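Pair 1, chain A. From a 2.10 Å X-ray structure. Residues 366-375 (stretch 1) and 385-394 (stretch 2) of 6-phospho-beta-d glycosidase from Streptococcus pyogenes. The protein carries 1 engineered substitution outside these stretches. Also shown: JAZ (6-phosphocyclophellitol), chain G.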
# COMPACT_ATOMS: atom_id res chain seq x y z
N GLU A 366 4.95 2.60 4.24
CA GLU A 366 4.19 3.80 3.90
C GLU A 366 3.87 4.52 5.21
O GLU A 366 3.10 4.05 6.00
CB GLU A 366 2.87 3.40 3.19
CG GLU A 366 1.90 4.53 2.86
CD GLU A 366 0.47 4.10 2.55
OE1 GLU A 366 0.01 3.04 2.96
OE2 GLU A 366 -0.26 4.97 1.82
N ASN A 367 4.49 5.65 5.45
CA ASN A 367 4.22 6.39 6.67
C ASN A 367 4.35 7.81 6.27
O ASN A 367 5.36 8.15 5.72
CB ASN A 367 5.23 6.04 7.78
CG ASN A 367 5.05 6.85 9.01
OD1 ASN A 367 5.88 7.69 9.34
ND2 ASN A 367 3.96 6.63 9.69
N GLY A 368 3.32 8.62 6.51
CA GLY A 368 3.34 10.03 6.20
C GLY A 368 2.09 10.71 6.70
O GLY A 368 1.19 10.07 7.32
N VAL A 369 2.06 12.01 6.47
CA VAL A 369 0.98 12.90 6.93
C VAL A 369 0.64 13.89 5.81
O VAL A 369 1.52 14.49 5.17
CB VAL A 369 1.33 13.66 8.24
CG1 VAL A 369 2.51 14.61 8.09
CG2 VAL A 369 0.08 14.42 8.73
N GLY A 370 -0.66 14.04 5.59
CA GLY A 370 -1.22 14.79 4.49
C GLY A 370 -1.95 16.02 5.03
O GLY A 370 -2.73 15.89 5.98
N ILE A 371 -1.72 17.18 4.40
CA ILE A 371 -2.21 18.50 4.86
C ILE A 371 -2.63 19.26 3.62
O ILE A 371 -1.98 19.14 2.58
CB ILE A 371 -1.04 19.24 5.58
CG1 ILE A 371 -0.72 18.51 6.89
CG2 ILE A 371 -1.27 20.72 5.87
CD1 ILE A 371 -1.90 18.46 7.84
N SER A 372 -3.72 20.02 3.71
CA SER A 372 -4.11 20.96 2.63
C SER A 372 -3.50 22.37 2.82
O SER A 372 -2.87 22.69 3.83
CB SER A 372 -5.64 21.05 2.53
OG SER A 372 -6.14 21.53 3.74
N GLY A 373 -3.64 23.20 1.79
CA GLY A 373 -3.26 24.59 1.89
C GLY A 373 -1.83 24.85 2.34
O GLY A 373 -1.56 25.79 3.15
N GLU A 374 -0.88 24.06 1.81
CA GLU A 374 0.49 24.19 2.29
C GLU A 374 1.13 25.49 1.83
O GLU A 374 2.22 25.81 2.29
CB GLU A 374 1.38 22.99 1.87
CG GLU A 374 1.00 21.68 2.52
CD GLU A 374 2.10 20.63 2.41
OE1 GLU A 374 2.63 20.42 1.27
OE2 GLU A 374 2.42 20.07 3.49
N ASP A 375 0.49 26.20 0.87
CA ASP A 375 0.85 27.60 0.57
C ASP A 375 0.98 28.46 1.75
O ASP A 375 1.88 29.27 1.84
CB ASP A 375 -0.15 28.27 -0.32
CG ASP A 375 0.41 28.50 -1.65
OD1 ASP A 375 1.22 29.45 -1.79
OD2 ASP A 375 0.09 27.67 -2.51
N GLN A 385 7.63 25.37 4.71
CA GLN A 385 8.17 25.02 6.02
C GLN A 385 7.27 24.09 6.71
O GLN A 385 6.53 24.49 7.59
CB GLN A 385 8.34 26.26 6.90
CG GLN A 385 9.23 27.29 6.24
CD GLN A 385 10.57 26.72 5.80
OE1 GLN A 385 10.85 26.62 4.60
NE2 GLN A 385 11.40 26.34 6.75
N ASP A 386 7.37 22.82 6.35
CA ASP A 386 6.46 21.80 6.87
C ASP A 386 6.98 21.17 8.11
O ASP A 386 7.24 19.95 8.14
CB ASP A 386 6.14 20.73 5.79
CG ASP A 386 7.39 20.07 5.19
OD1 ASP A 386 8.53 20.61 5.25
OD2 ASP A 386 7.23 19.01 4.57
N ASP A 387 7.14 21.97 9.18
CA ASP A 387 7.64 21.39 10.45
C ASP A 387 6.66 20.42 11.10
O ASP A 387 7.11 19.52 11.81
CB ASP A 387 8.27 22.38 11.44
CG ASP A 387 7.53 23.65 11.56
OD1 ASP A 387 6.28 23.61 11.72
OD2 ASP A 387 8.22 24.69 11.51
N TYR A 388 5.35 20.58 10.86
CA TYR A 388 4.38 19.54 11.22
C TYR A 388 4.78 18.15 10.63
O TYR A 388 4.59 17.15 11.26
CB TYR A 388 2.97 19.90 10.80
CG TYR A 388 2.89 20.35 9.36
CD1 TYR A 388 3.02 21.69 9.03
CD2 TYR A 388 2.63 19.44 8.34
CE1 TYR A 388 2.97 22.11 7.69
CE2 TYR A 388 2.54 19.85 7.01
CZ TYR A 388 2.72 21.19 6.70
OH TYR A 388 2.67 21.63 5.42
N ARG A 389 5.29 18.11 9.40
CA ARG A 389 5.63 16.81 8.75
C ARG A 389 6.94 16.21 9.34
O ARG A 389 7.03 15.02 9.65
CB ARG A 389 5.75 17.00 7.24
CG ARG A 389 6.07 15.69 6.52
CD ARG A 389 5.83 15.79 5.04
NE ARG A 389 4.42 15.99 4.81
CZ ARG A 389 3.85 17.10 4.36
NH1 ARG A 389 4.59 18.18 4.03
NH2 ARG A 389 2.50 17.12 4.24
N ILE A 390 7.95 17.06 9.52
CA ILE A 390 9.17 16.72 10.27
C ILE A 390 8.86 16.13 11.63
O ILE A 390 9.28 14.99 11.95
CB ILE A 390 10.07 17.93 10.42
CG1 ILE A 390 10.59 18.31 9.02
CG2 ILE A 390 11.21 17.66 11.42
CD1 ILE A 390 11.42 19.60 8.96
N GLN A 391 8.04 16.84 12.40
CA GLN A 391 7.64 16.34 13.68
C GLN A 391 6.92 14.98 13.57
O GLN A 391 7.26 14.01 14.28
CB GLN A 391 6.73 17.35 14.35
CG GLN A 391 6.32 16.97 15.75
CD GLN A 391 7.54 16.98 16.67
OE1 GLN A 391 8.50 17.77 16.45
NE2 GLN A 391 7.55 16.08 17.66
N PHE A 392 5.91 14.89 12.71
CA PHE A 392 5.20 13.60 12.55
C PHE A 392 6.20 12.48 12.19
O PHE A 392 6.16 11.42 12.78
CB PHE A 392 4.10 13.76 11.47
CG PHE A 392 3.27 12.51 11.16
CD1 PHE A 392 3.75 11.53 10.29
CD2 PHE A 392 1.95 12.40 11.60
CE1 PHE A 392 2.95 10.42 9.95
CE2 PHE A 392 1.17 11.33 11.25
CZ PHE A 392 1.64 10.34 10.42
N LEU A 393 7.01 12.69 11.15
CA LEU A 393 7.96 11.61 10.71
C LEU A 393 8.91 11.24 11.85
O LEU A 393 9.08 10.08 12.18
CB LEU A 393 8.71 11.99 9.44
CG LEU A 393 7.81 12.21 8.19
CD1 LEU A 393 8.67 12.66 7.03
CD2 LEU A 393 6.94 11.05 7.79
N LYS A 394 9.43 12.27 12.52
CA LYS A 394 10.37 12.10 13.64
C LYS A 394 9.79 11.25 14.74
O LYS A 394 10.40 10.26 15.15
CB LYS A 394 10.80 13.48 14.18
CG LYS A 394 11.77 13.47 15.33
CD LYS A 394 12.68 14.69 15.29
CE LYS A 394 13.59 14.66 16.52
NZ LYS A 394 14.81 15.51 16.42
C2 JAZ G . -2.52 6.79 -0.35
C3 JAZ G . -1.68 5.55 -0.74
C4 JAZ G . -1.97 4.38 0.19
C5 JAZ G . -1.70 4.71 1.65
C6 JAZ G . -2.41 5.99 2.05
C7 JAZ G . -2.13 7.14 1.08
C8 JAZ G . -2.73 8.46 1.57
O9 JAZ G . -4.14 8.30 1.60
P10 JAZ G . -5.07 9.56 1.34
O11 JAZ G . -6.45 9.00 1.40
O12 JAZ G . -4.64 10.31 0.14
O13 JAZ G . -4.81 10.48 2.45
O14 JAZ G . -3.82 5.73 2.18
O15 JAZ G . -2.19 7.91 -1.17
O16 JAZ G . -2.06 5.20 -2.05
O17 JAZ G . -1.22 3.25 -0.20
O HOH W 1 4.38 12.85 4.45

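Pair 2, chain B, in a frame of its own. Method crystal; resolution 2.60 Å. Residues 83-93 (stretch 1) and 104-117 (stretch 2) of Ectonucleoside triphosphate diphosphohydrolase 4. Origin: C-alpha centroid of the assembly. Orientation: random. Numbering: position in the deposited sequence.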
# COMPACT_ATOMS: atom_id res chain seq x y z
N PRO B 83 -19.61 5.90 4.79
CA PRO B 83 -19.22 4.57 4.32
C PRO B 83 -19.53 3.50 5.35
O PRO B 83 -19.23 3.66 6.54
CB PRO B 83 -17.71 4.72 4.07
CG PRO B 83 -17.29 5.82 4.97
CD PRO B 83 -18.45 6.77 5.03
N VAL B 84 -20.13 2.41 4.89
CA VAL B 84 -20.51 1.30 5.76
C VAL B 84 -19.26 0.54 6.19
O VAL B 84 -18.86 -0.42 5.54
CB VAL B 84 -21.52 0.37 5.06
CG1 VAL B 84 -21.87 -0.82 5.94
CG2 VAL B 84 -22.77 1.15 4.68
N VAL B 85 -18.65 0.97 7.29
CA VAL B 85 -17.42 0.36 7.79
C VAL B 85 -17.53 0.22 9.31
O VAL B 85 -18.11 1.08 9.98
CB VAL B 85 -16.18 1.19 7.41
CG1 VAL B 85 -14.91 0.52 7.91
CG2 VAL B 85 -16.12 1.40 5.91
N MET B 86 -16.97 -0.87 9.83
CA MET B 86 -16.86 -1.08 11.27
C MET B 86 -15.52 -1.73 11.56
O MET B 86 -15.00 -2.51 10.75
CB MET B 86 -18.00 -1.96 11.81
CG MET B 86 -17.79 -2.43 13.25
SD MET B 86 -19.23 -3.23 13.97
CE MET B 86 -20.19 -1.80 14.46
N LYS B 87 -14.96 -1.41 12.72
CA LYS B 87 -13.66 -1.91 13.13
C LYS B 87 -13.73 -2.46 14.55
O LYS B 87 -14.47 -1.94 15.39
CB LYS B 87 -12.59 -0.81 13.06
CG LYS B 87 -12.49 -0.12 11.70
CD LYS B 87 -11.30 0.83 11.64
CE LYS B 87 -11.16 1.45 10.25
NZ LYS B 87 -9.99 2.38 10.18
N ILE B 88 -12.96 -3.51 14.80
CA ILE B 88 -12.86 -4.11 16.12
C ILE B 88 -11.41 -4.49 16.39
O ILE B 88 -10.61 -4.69 15.47
CB ILE B 88 -13.77 -5.36 16.28
CG1 ILE B 88 -13.36 -6.45 15.29
CG2 ILE B 88 -15.23 -4.97 16.09
CD1 ILE B 88 -14.10 -7.77 15.49
N LYS B 89 -11.07 -4.57 17.67
CA LYS B 89 -9.74 -4.95 18.11
C LYS B 89 -9.83 -6.20 18.98
O LYS B 89 -10.92 -6.56 19.43
CB LYS B 89 -9.07 -3.80 18.87
CG LYS B 89 -8.24 -2.89 17.98
CD LYS B 89 -8.50 -1.41 18.27
CE LYS B 89 -7.67 -0.53 17.34
NZ LYS B 89 -7.96 0.92 17.53
N PRO B 90 -8.70 -6.87 19.25
CA PRO B 90 -7.31 -6.57 18.88
C PRO B 90 -6.79 -7.30 17.64
O PRO B 90 -5.61 -7.14 17.31
CB PRO B 90 -6.54 -7.03 20.11
CG PRO B 90 -7.31 -8.23 20.58
CD PRO B 90 -8.76 -7.98 20.21
N GLY B 91 -7.62 -8.08 16.97
CA GLY B 91 -7.22 -8.83 15.81
C GLY B 91 -7.45 -10.32 15.98
O GLY B 91 -7.72 -10.82 17.08
N ILE B 92 -7.34 -11.03 14.87
CA ILE B 92 -7.62 -12.46 14.86
C ILE B 92 -6.40 -13.28 15.28
O ILE B 92 -6.57 -14.39 15.81
CB ILE B 92 -8.13 -12.89 13.46
CG1 ILE B 92 -9.07 -14.08 13.59
CG2 ILE B 92 -6.97 -13.24 12.53
CD1 ILE B 92 -9.93 -14.32 12.35
N SER B 93 -5.19 -12.77 15.05
CA SER B 93 -3.99 -13.53 15.37
C SER B 93 -3.87 -13.85 16.85
O SER B 93 -3.16 -14.80 17.21
CB SER B 93 -2.75 -12.74 14.91
OG SER B 93 -2.66 -11.50 15.58
N ASP B 104 -16.83 -15.97 17.42
CA ASP B 104 -17.53 -14.96 18.20
C ASP B 104 -16.85 -13.60 18.14
O ASP B 104 -17.50 -12.59 18.42
CB ASP B 104 -17.66 -15.40 19.66
CG ASP B 104 -18.90 -16.23 19.92
OD1 ASP B 104 -19.90 -16.06 19.20
OD2 ASP B 104 -18.88 -17.05 20.86
N TYR B 105 -15.57 -13.56 17.79
CA TYR B 105 -14.85 -12.29 17.74
C TYR B 105 -15.25 -11.47 16.52
O TYR B 105 -15.36 -10.24 16.61
CB TYR B 105 -13.34 -12.56 17.74
CG TYR B 105 -12.49 -11.44 17.19
CD1 TYR B 105 -12.21 -10.32 17.95
CD2 TYR B 105 -11.95 -11.53 15.92
CE1 TYR B 105 -11.43 -9.30 17.46
CE2 TYR B 105 -11.16 -10.51 15.41
CZ TYR B 105 -10.90 -9.40 16.18
OH TYR B 105 -10.12 -8.38 15.68
N ILE B 106 -15.48 -12.13 15.38
CA ILE B 106 -15.91 -11.44 14.17
C ILE B 106 -17.42 -11.30 14.09
O ILE B 106 -17.93 -10.70 13.13
CB ILE B 106 -15.40 -12.16 12.90
CG1 ILE B 106 -15.84 -13.63 12.87
CG2 ILE B 106 -13.89 -12.04 12.79
CD1 ILE B 106 -17.08 -13.87 12.05
N SER B 107 -18.17 -11.84 15.05
CA SER B 107 -19.62 -11.72 15.01
C SER B 107 -20.09 -10.27 14.98
O SER B 107 -21.00 -9.96 14.19
CB SER B 107 -20.24 -12.46 16.21
OG SER B 107 -20.14 -13.86 16.04
N PRO B 108 -19.54 -9.35 15.78
CA PRO B 108 -19.99 -7.95 15.69
C PRO B 108 -19.83 -7.36 14.30
O PRO B 108 -20.61 -6.46 13.93
CB PRO B 108 -19.10 -7.23 16.72
CG PRO B 108 -18.67 -8.29 17.67
CD PRO B 108 -18.54 -9.54 16.85
N LEU B 109 -18.86 -7.82 13.52
CA LEU B 109 -18.66 -7.28 12.17
C LEU B 109 -19.71 -7.81 11.20
O LEU B 109 -20.21 -7.05 10.36
CB LEU B 109 -17.26 -7.63 11.67
CG LEU B 109 -16.08 -7.12 12.49
CD1 LEU B 109 -14.76 -7.56 11.86
CD2 LEU B 109 -16.11 -5.60 12.62
N LEU B 110 -20.05 -9.10 11.29
CA LEU B 110 -20.99 -9.68 10.34
C LEU B 110 -22.42 -9.24 10.64
O LEU B 110 -23.20 -9.01 9.71
CB LEU B 110 -20.88 -11.20 10.36
CG LEU B 110 -19.49 -11.77 10.02
CD1 LEU B 110 -19.53 -13.29 10.04
CD2 LEU B 110 -19.00 -11.27 8.68
N ASN B 111 -22.77 -9.12 11.92
CA ASN B 111 -24.07 -8.55 12.27
C ASN B 111 -24.19 -7.12 11.75
O ASN B 111 -25.26 -6.70 11.30
CB ASN B 111 -24.27 -8.59 13.78
CG ASN B 111 -24.42 -10.01 14.31
OD1 ASN B 111 -25.16 -10.82 13.75
ND2 ASN B 111 -23.70 -10.32 15.38
N PHE B 112 -23.10 -6.36 11.82
CA PHE B 112 -23.09 -5.01 11.26
C PHE B 112 -23.41 -5.04 9.77
O PHE B 112 -24.24 -4.26 9.28
CB PHE B 112 -21.74 -4.35 11.52
CG PHE B 112 -21.58 -3.01 10.87
CD1 PHE B 112 -21.99 -1.86 11.52
CD2 PHE B 112 -21.02 -2.89 9.61
CE1 PHE B 112 -21.84 -0.62 10.93
CE2 PHE B 112 -20.87 -1.65 9.01
CZ PHE B 112 -21.28 -0.52 9.67
N ALA B 113 -22.76 -5.94 9.03
CA ALA B 113 -23.03 -6.05 7.60
C ALA B 113 -24.44 -6.55 7.34
O ALA B 113 -25.14 -6.04 6.46
CB ALA B 113 -22.01 -6.99 6.96
N ALA B 114 -24.89 -7.55 8.11
CA ALA B 114 -26.23 -8.11 7.90
C ALA B 114 -27.31 -7.07 8.14
O ALA B 114 -28.39 -7.15 7.54
CB ALA B 114 -26.44 -9.32 8.81
N GLU B 115 -27.05 -6.09 9.01
CA GLU B 115 -28.02 -5.02 9.23
C GLU B 115 -28.21 -4.19 7.97
O GLU B 115 -29.35 -3.93 7.55
CB GLU B 115 -27.56 -4.14 10.39
CG GLU B 115 -28.23 -4.44 11.72
CD GLU B 115 -27.81 -3.48 12.82
OE1 GLU B 115 -26.70 -2.92 12.72
OE2 GLU B 115 -28.59 -3.28 13.77
N HIS B 116 -27.11 -3.77 7.35
CA HIS B 116 -27.19 -2.83 6.24
C HIS B 116 -27.60 -3.51 4.94
O HIS B 116 -28.38 -2.94 4.16
CB HIS B 116 -25.85 -2.11 6.07
CG HIS B 116 -25.54 -1.16 7.19
ND1 HIS B 116 -24.93 -1.57 8.36
CD2 HIS B 116 -25.74 0.17 7.31
CE1 HIS B 116 -24.78 -0.52 9.16
NE2 HIS B 116 -25.26 0.54 8.55
N VAL B 117 -27.10 -4.71 4.68
CA VAL B 117 -27.45 -5.42 3.45
C VAL B 117 -28.87 -5.96 3.59
O VAL B 117 -29.16 -6.64 4.59
CB VAL B 117 -26.45 -6.54 3.17
CG1 VAL B 117 -26.76 -7.20 1.83
CG2 VAL B 117 -25.03 -6.00 3.17

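The sharpest difference lies at one matched helix position: Arg A389 in pair 1 holds the other stretch by charge and hydrogen bonds, whereas Leu B109 in pair 2, with its CA only 0.4 Å away after superposition, does so by apolar contact alone. In both pairs an extended segment runs along a helix, and 14 central residues superpose with an RMSD of 0.9 Å. In pair 2 the axes of strand 85-88 and helix 107-116 approach to 8.6 Å and run nearly antiparallel, at 169°. On the extended side, Asn A367, Val A369 and Ile A371 match Val B84, Met B86 and Ile B88; on the helix, Tyr A388, Arg A389, Phe A392 and Leu A393 match Pro B108, Leu B109, Phe B112 and Ala B113.

The guanidinium of Arg A389 donates from NE and NH2 to the backbone oxygen of Val A369 (NE to O 3.3 Å, NH2 to O 3.0 Å), an acceptor near the guanidinium plane. It also forms a salt bridge with Glu A374 (Arg A389 NH1 to Glu A374 OE2 2.9 Å) and another within its own stretch (Arg A389 NH1 to Asp A386 OD2 2.8 Å), so one cation ties two acidic side chains and a carbonyl together. Glu A374 OE2 also accepts a very short hydrogen bond from Tyr A388 OH, at 2.5 Å. Leu B109 instead offers a methyl: its CD2 lies 3.6 Å from Met B86 CG and 3.6 Å from Ile B88 CG2, bridging two strand side chains that point toward the helix.

A phenylalanine is common to both. Val A369 CB sits over one face of the Phe A392 ring, 3.6 Å from its centroid and 8° off the normal; Met B86 CB sits over a face of Phe B112, 3.8 Å from the centroid and again 8° off. Both phenylalanines have chi1 in t. The longer methionine continues past this shared contact, its CE reaching Phe B112 CD1 at 3.4 Å. Two residues earlier, where Asn A367 matches Val B84, Val B84 CG1 touches Phe B112 CE2 at 3.3 Å, while Asn A367 approaches Phe A392 obliquely, with ND2 3.9 Å from CE1, and Leu A393, with OD1 3.8 Å from CD2.

Ile A371 and Ile B88 both pack against a tyrosine, but not an equivalent one. Ile A371 CG1 meets Tyr A388 CE2 at 3.5 Å, with Tyr A388 on the helix where pair 2 has Pro B108. Ile B88 CD1 lies over a face of Tyr B105, 3.8 Å from the ring centroid; Gly B91 O covers the opposite face, and Gly B91 N donates a weak hydrogen bond to Tyr B105 OH at 2.8 Å. The two interfaces bury 485 Å² in pair 1 and 669 Å² in pair 2. The same backbone course thus carries a polar clasp beside a ring in pair 1 and a largely apolar row in pair 2.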